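Local coordinates for protein pilin (Streptococcus pyogenes serotype M1, PDB 3GLD) that forms the shaft of the bacterial pilus as a stack of subunits joined by intermolecular isopeptide bonds, enabling adhesion to host cells, aggregation and biofilm formation, at residues Asn31-Ile43 and Leu61-Lys75. The protein carries 2 engineered substitutions. Sequence-based numbering, arbitrary orientation.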
loop_
_atom_site.group_PDB
_atom_site.type_symbol
_atom_site.label_atom_id
_atom_site.label_comp_id
_atom_site.label_asym_id
_atom_site.label_seq_id
_atom_site.Cartn_x
_atom_site.Cartn_y
_atom_site.Cartn_z
ATOM N N ASN A 31 2.475 8.221 -6.913
ATOM C CA ASN A 31 1.537 7.822 -7.956
ATOM C C ASN A 31 1.068 6.377 -7.805
ATOM O O ASN A 31 0.442 5.831 -8.702
ATOM C CB ASN A 31 2.180 8.005 -9.333
ATOM C CG ASN A 31 2.424 9.462 -9.679
ATOM O OD1 ASN A 31 1.525 10.297 -9.571
ATOM N ND2 ASN A 31 3.646 9.771 -10.113
ATOM N N ALA A 32 1.367 5.749 -6.668
ATOM C CA ALA A 32 1.022 4.329 -6.485
ATOM C C ALA A 32 -0.463 4.077 -6.632
ATOM O O ALA A 32 -1.278 4.899 -6.207
ATOM C CB ALA A 32 1.500 3.827 -5.121
ATOM N N LEU A 33 -0.805 2.939 -7.236
ATOM C CA LEU A 33 -2.144 2.366 -7.151
ATOM C C LEU A 33 -2.421 1.854 -5.728
ATOM O O LEU A 33 -1.496 1.371 -5.051
ATOM C CB LEU A 33 -2.316 1.229 -8.165
ATOM C CG LEU A 33 -2.478 1.593 -9.659
ATOM C CD1 LEU A 33 -1.173 2.110 -10.259
ATOM C CD2 LEU A 33 -2.962 0.375 -10.422
ATOM N N ILE A 34 -3.672 1.996 -5.276
ATOM C CA ILE A 34 -4.052 1.636 -3.897
ATOM C C ILE A 34 -4.756 0.283 -3.964
ATOM O O ILE A 34 -5.762 0.142 -4.649
ATOM C CB ILE A 34 -4.993 2.724 -3.235
ATOM C CG1 ILE A 34 -4.340 4.120 -3.244
ATOM C CG2 ILE A 34 -5.444 2.320 -1.828
ATOM C CD1 ILE A 34 -2.960 4.209 -2.551
ATOM N N PRO A 35 -4.225 -0.723 -3.254
ATOM C CA PRO A 35 -4.808 -2.072 -3.305
ATOM C C PRO A 35 -6.195 -2.169 -2.632
ATOM O O PRO A 35 -6.460 -1.439 -1.682
ATOM C CB PRO A 35 -3.774 -2.928 -2.550
ATOM C CG PRO A 35 -3.079 -1.951 -1.640
ATOM C CD PRO A 35 -3.052 -0.651 -2.370
ATOM N N ASN A 36 -7.047 -3.052 -3.145
ATOM C CA ASN A 36 -8.299 -3.420 -2.490
ATOM C C ASN A 36 -7.961 -4.349 -1.334
ATOM O O ASN A 36 -7.657 -5.514 -1.554
ATOM C CB ASN A 36 -9.245 -4.191 -3.421
ATOM C CG ASN A 36 -9.518 -3.494 -4.725
ATOM O OD1 ASN A 36 -9.513 -4.142 -5.774
ATOM N ND2 ASN A 36 -9.785 -2.196 -4.684
ATOM N N THR A 37 -8.012 -3.834 -0.110
ATOM C CA THR A 37 -7.692 -4.639 1.068
ATOM C C THR A 37 -8.292 -4.002 2.331
ATOM O O THR A 37 -8.577 -2.807 2.355
ATOM C CB THR A 37 -6.156 -4.752 1.270
ATOM O OG1 THR A 37 -5.862 -5.618 2.378
ATOM C CG2 THR A 37 -5.535 -3.380 1.549
ATOM N N ASP A 38 -8.457 -4.812 3.373
ATOM C CA ASP A 38 -8.713 -4.309 4.736
ATOM C C ASP A 38 -7.418 -4.181 5.508
ATOM O O ASP A 38 -6.424 -4.824 5.164
ATOM C CB ASP A 38 -9.606 -5.289 5.489
ATOM C CG ASP A 38 -11.008 -5.362 4.921
ATOM O OD1 ASP A 38 -11.383 -4.453 4.147
ATOM O OD2 ASP A 38 -11.732 -6.343 5.247
ATOM N N PHE A 39 -7.429 -3.350 6.553
ATOM C CA PHE A 39 -6.463 -3.437 7.638
ATOM C C PHE A 39 -7.249 -3.546 8.948
ATOM O O PHE A 39 -8.241 -2.830 9.135
ATOM C CB PHE A 39 -5.528 -2.222 7.668
ATOM C CG PHE A 39 -4.633 -2.124 6.472
ATOM C CD1 PHE A 39 -3.544 -2.975 6.333
ATOM C CD2 PHE A 39 -4.915 -1.217 5.450
ATOM C CE1 PHE A 39 -2.738 -2.909 5.202
ATOM C CE2 PHE A 39 -4.110 -1.135 4.319
ATOM C CZ PHE A 39 -3.016 -1.972 4.201
ATOM N N THR A 40 -6.799 -4.441 9.827
ATOM C CA THR A 40 -7.528 -4.814 11.021
ATOM C C THR A 40 -6.739 -4.401 12.269
ATOM O O THR A 40 -5.496 -4.445 12.293
ATOM C CB THR A 40 -7.848 -6.330 11.046
ATOM O OG1 THR A 40 -8.761 -6.630 9.990
ATOM C CG2 THR A 40 -8.537 -6.744 12.365
ATOM N N PHE A 41 -7.479 -3.997 13.297
ATOM C CA PHE A 41 -6.880 -3.546 14.551
ATOM C C PHE A 41 -7.558 -4.270 15.674
ATOM O O PHE A 41 -8.761 -4.517 15.625
ATOM C CB PHE A 41 -6.999 -2.021 14.701
ATOM C CG PHE A 41 -6.619 -1.271 13.446
ATOM C CD1 PHE A 41 -5.290 -1.011 13.151
ATOM C CD2 PHE A 41 -7.600 -0.860 12.543
ATOM C CE1 PHE A 41 -4.942 -0.350 11.981
ATOM C CE2 PHE A 41 -7.259 -0.195 11.375
ATOM C CZ PHE A 41 -5.924 0.058 11.098
ATOM N N LYS A 42 -6.761 -4.627 16.676
ATOM C CA LYS A 42 -7.200 -5.428 17.792
ATOM C C LYS A 42 -6.995 -4.643 19.087
ATOM O O LYS A 42 -5.985 -3.936 19.253
ATOM C CB LYS A 42 -6.361 -6.711 17.841
ATOM C CG LYS A 42 -6.758 -7.739 18.908
ATOM C CD LYS A 42 -5.838 -8.992 18.894
ATOM C CE LYS A 42 -4.420 -8.689 19.375
ATOM N NZ LYS A 42 -3.662 -9.963 19.633
ATOM N N ILE A 43 -7.960 -4.780 19.990
ATOM C CA ILE A 43 -7.815 -4.317 21.383
ATOM C C ILE A 43 -7.989 -5.502 22.320
ATOM O O ILE A 43 -8.914 -6.294 22.158
ATOM C CB ILE A 43 -8.838 -3.209 21.749
ATOM C CG1 ILE A 43 -8.561 -2.657 23.155
ATOM C CG2 ILE A 43 -10.252 -3.736 21.670
ATOM C CD1 ILE A 43 -8.988 -1.216 23.350
ATOM N N LEU A 61 -13.739 -6.654 25.208
ATOM C CA LEU A 61 -14.870 -6.107 24.454
ATOM C C LEU A 61 -15.613 -7.222 23.749
ATOM O O LEU A 61 -15.026 -8.259 23.450
ATOM C CB LEU A 61 -14.404 -5.045 23.442
ATOM C CG LEU A 61 -14.142 -3.613 23.925
ATOM C CD1 LEU A 61 -12.974 -3.567 24.862
ATOM C CD2 LEU A 61 -13.841 -2.680 22.741
ATOM N N ASN A 62 -16.904 -7.019 23.493
ATOM C CA ASN A 62 -17.664 -7.934 22.649
ATOM C C ASN A 62 -17.106 -8.088 21.239
ATOM O O ASN A 62 -17.189 -9.163 20.655
ATOM C CB ASN A 62 -19.113 -7.487 22.547
ATOM C CG ASN A 62 -19.902 -7.839 23.773
ATOM O OD1 ASN A 62 -19.505 -8.716 24.557
ATOM N ND2 ASN A 62 -21.020 -7.158 23.965
ATOM N N THR A 63 -16.543 -7.002 20.718
ATOM C CA THR A 63 -15.957 -6.958 19.393
ATOM C C THR A 63 -14.560 -6.327 19.503
ATOM O O THR A 63 -14.407 -5.110 19.364
ATOM C CB THR A 63 -16.868 -6.167 18.422
ATOM O OG1 THR A 63 -18.218 -6.639 18.551
ATOM C CG2 THR A 63 -16.410 -6.347 16.975
ATOM N N PRO A 64 -13.538 -7.156 19.777
ATOM C CA PRO A 64 -12.163 -6.707 19.985
ATOM C C PRO A 64 -11.435 -6.232 18.716
ATOM O O PRO A 64 -10.344 -5.655 18.800
ATOM C CB PRO A 64 -11.459 -7.959 20.516
ATOM C CG PRO A 64 -12.515 -8.972 20.747
ATOM C CD PRO A 64 -13.658 -8.614 19.884
ATOM N N MET A 65 -12.011 -6.487 17.550
ATOM C CA MET A 65 -11.372 -6.094 16.314
ATOM C C MET A 65 -12.207 -5.081 15.568
ATOM O O MET A 65 -13.428 -5.116 15.613
ATOM C CB MET A 65 -11.083 -7.318 15.437
ATOM C CG MET A 65 -10.298 -8.400 16.172
ATOM S SD MET A 65 -8.866 -8.959 15.239
ATOM C CE MET A 65 -8.180 -10.228 16.329
ATOM N N THR A 66 -11.527 -4.155 14.914
ATOM C CA THR A 66 -12.171 -3.208 14.032
ATOM C C THR A 66 -11.302 -3.067 12.780
ATOM O O THR A 66 -10.101 -3.408 12.786
ATOM C CB THR A 66 -12.397 -1.840 14.727
ATOM O OG1 THR A 66 -13.349 -1.073 13.978
ATOM C CG2 THR A 66 -11.087 -1.051 14.890
ATOM N N LYS A 67 -11.900 -2.585 11.696
ATOM C CA LYS A 67 -11.144 -2.491 10.453
ATOM C C LYS A 67 -11.395 -1.233 9.665
ATOM O O LYS A 67 -12.393 -0.530 9.893
ATOM C CB LYS A 67 -11.345 -3.729 9.587
ATOM C CG LYS A 67 -12.740 -4.043 9.234
ATOM C CD LYS A 67 -12.764 -5.225 8.302
ATOM C CE LYS A 67 -13.821 -5.007 7.236
ATOM N NZ LYS A 67 -14.131 -6.298 6.595
ATOM N N VAL A 68 -10.436 -0.929 8.790
ATOM C CA VAL A 68 -10.595 0.067 7.743
ATOM C C VAL A 68 -10.483 -0.687 6.411
ATOM O O VAL A 68 -10.018 -1.838 6.377
ATOM C CB VAL A 68 -9.521 1.166 7.824
ATOM C CG1 VAL A 68 -9.684 2.003 9.103
ATOM C CG2 VAL A 68 -8.104 0.558 7.733
ATOM N N THR A 69 -10.929 -0.052 5.335
ATOM C CA THR A 69 -10.963 -0.669 4.015
ATOM C C THR A 69 -10.438 0.326 2.995
ATOM O O THR A 69 -10.814 1.505 3.012
ATOM C CB THR A 69 -12.388 -1.113 3.616
ATOM O OG1 THR A 69 -12.760 -2.256 4.385
ATOM C CG2 THR A 69 -12.461 -1.510 2.138
ATOM N N TYR A 70 -9.543 -0.158 2.136
ATOM C CA TYR A 70 -9.027 0.612 1.011
ATOM C C TYR A 70 -9.537 -0.012 -0.292
ATOM O O TYR A 70 -9.801 -1.217 -0.347
ATOM C CB TYR A 70 -7.490 0.631 1.051
ATOM C CG TYR A 70 -6.926 1.568 2.097
ATOM C CD1 TYR A 70 -6.613 2.881 1.778
ATOM C CD2 TYR A 70 -6.736 1.145 3.413
ATOM C CE1 TYR A 70 -6.110 3.745 2.715
ATOM C CE2 TYR A 70 -6.228 2.017 4.382
ATOM C CZ TYR A 70 -5.921 3.316 4.013
ATOM O OH TYR A 70 -5.419 4.203 4.931
ATOM N N THR A 71 -9.707 0.810 -1.325
ATOM C CA THR A 71 -10.021 0.308 -2.684
ATOM C C THR A 71 -9.216 1.051 -3.725
ATOM O O THR A 71 -8.624 2.091 -3.439
ATOM C CB THR A 71 -11.516 0.485 -3.107
ATOM O OG1 THR A 71 -11.938 1.824 -2.821
ATOM C CG2 THR A 71 -12.429 -0.531 -2.460
ATOM N N ASN A 72 -9.223 0.538 -4.955
ATOM C CA ASN A 72 -8.513 1.205 -6.063
ATOM C C ASN A 72 -8.932 2.674 -6.198
ATOM O O ASN A 72 -8.101 3.539 -6.485
ATOM C CB ASN A 72 -8.721 0.452 -7.394
ATOM C CG ASN A 72 -8.154 -0.980 -7.378
ATOM O OD1 ASN A 72 -8.630 -1.833 -8.118
ATOM N ND2 ASN A 72 -7.143 -1.242 -6.534
ATOM N N SER A 73 -10.220 2.953 -5.963
ATOM C CA SER A 73 -10.777 4.306 -6.141
ATOM C C SER A 73 -10.281 5.340 -5.122
ATOM O O SER A 73 -10.479 6.544 -5.301
ATOM C CB SER A 73 -12.323 4.266 -6.207
ATOM O OG SER A 73 -12.872 3.858 -4.956
ATOM N N ASP A 74 -9.619 4.883 -4.060
ATOM C CA ASP A 74 -8.978 5.799 -3.112
ATOM C C ASP A 74 -7.781 6.534 -3.690
ATOM O O ASP A 74 -7.395 7.593 -3.176
ATOM C CB ASP A 74 -8.516 5.059 -1.854
ATOM C CG ASP A 74 -9.662 4.573 -1.014
ATOM O OD1 ASP A 74 -10.664 5.317 -0.857
ATOM O OD2 ASP A 74 -9.556 3.434 -0.520
ATOM N N LYS A 75 -7.172 5.976 -4.738
ATOM C CA LYS A 75 -6.050 6.653 -5.381
ATOM C C LYS A 75 -6.351 8.129 -5.631
ATOM O O LYS A 75 -7.428 8.474 -6.119
ATOM C CB LYS A 75 -5.639 5.958 -6.690
ATOM C CG LYS A 75 -4.369 6.540 -7.283
ATOM C CD LYS A 75 -4.114 6.056 -8.699
ATOM C CE LYS A 75 -2.730 6.500 -9.145
ATOM N NZ LYS A 75 -2.604 6.493 -10.626
HETATM O O HOH W 1 -5.631 2.665 -7.328
HETATM O O HOH W 2 -10.765 -6.648 24.238
#
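F39 and V68 face each other as a hydrogen-bonded pair midway along two antiparallel strands, 37-43 and 65-70, whose axes come within 4.6 Å at 156°. T37 with Y70 and F41 with T66 are hydrogen-bonded pairs as well, and I43 N to P64 O (2.8 Å) carries the ladder one step beyond the start of strand 65-70. At the other end N72 ND2 donates to I34 O at 2.7 Å, the acceptor lying in the amide plane; a water links I34 N to N72 O.

On the face carrying F39, F41, V68 and Y70, V68 CG2 touches F39 CB and, 3.8 Å away, CE2 of the F41 ring. Y70 CD2 meets F39 CE2 at 3.6 Å, in plane at the F39 ring edge. With CG1 beside the backbone N (chi1 -57°), I34 turns CG2 onto Y70 CD1. On the opposite face, D38 uses both carboxylate oxygens: OD1 accepts from T69 OG1 (2.6 Å) and OD2 forms a salt bridge with K67 NZ (2.8 Å), each approached 44° out of the carboxylate plane.

The two faces thus differ in chemistry. D38 is held by two donors, which should fix its rotation and stabilise its charge, while F39, F41, V68 and Y70 pack around K23; the F41 side chain lies about 4 Å from that of A104, which replaces the glutamate that autocatalyses the K23-N155 cross-link in the native protein.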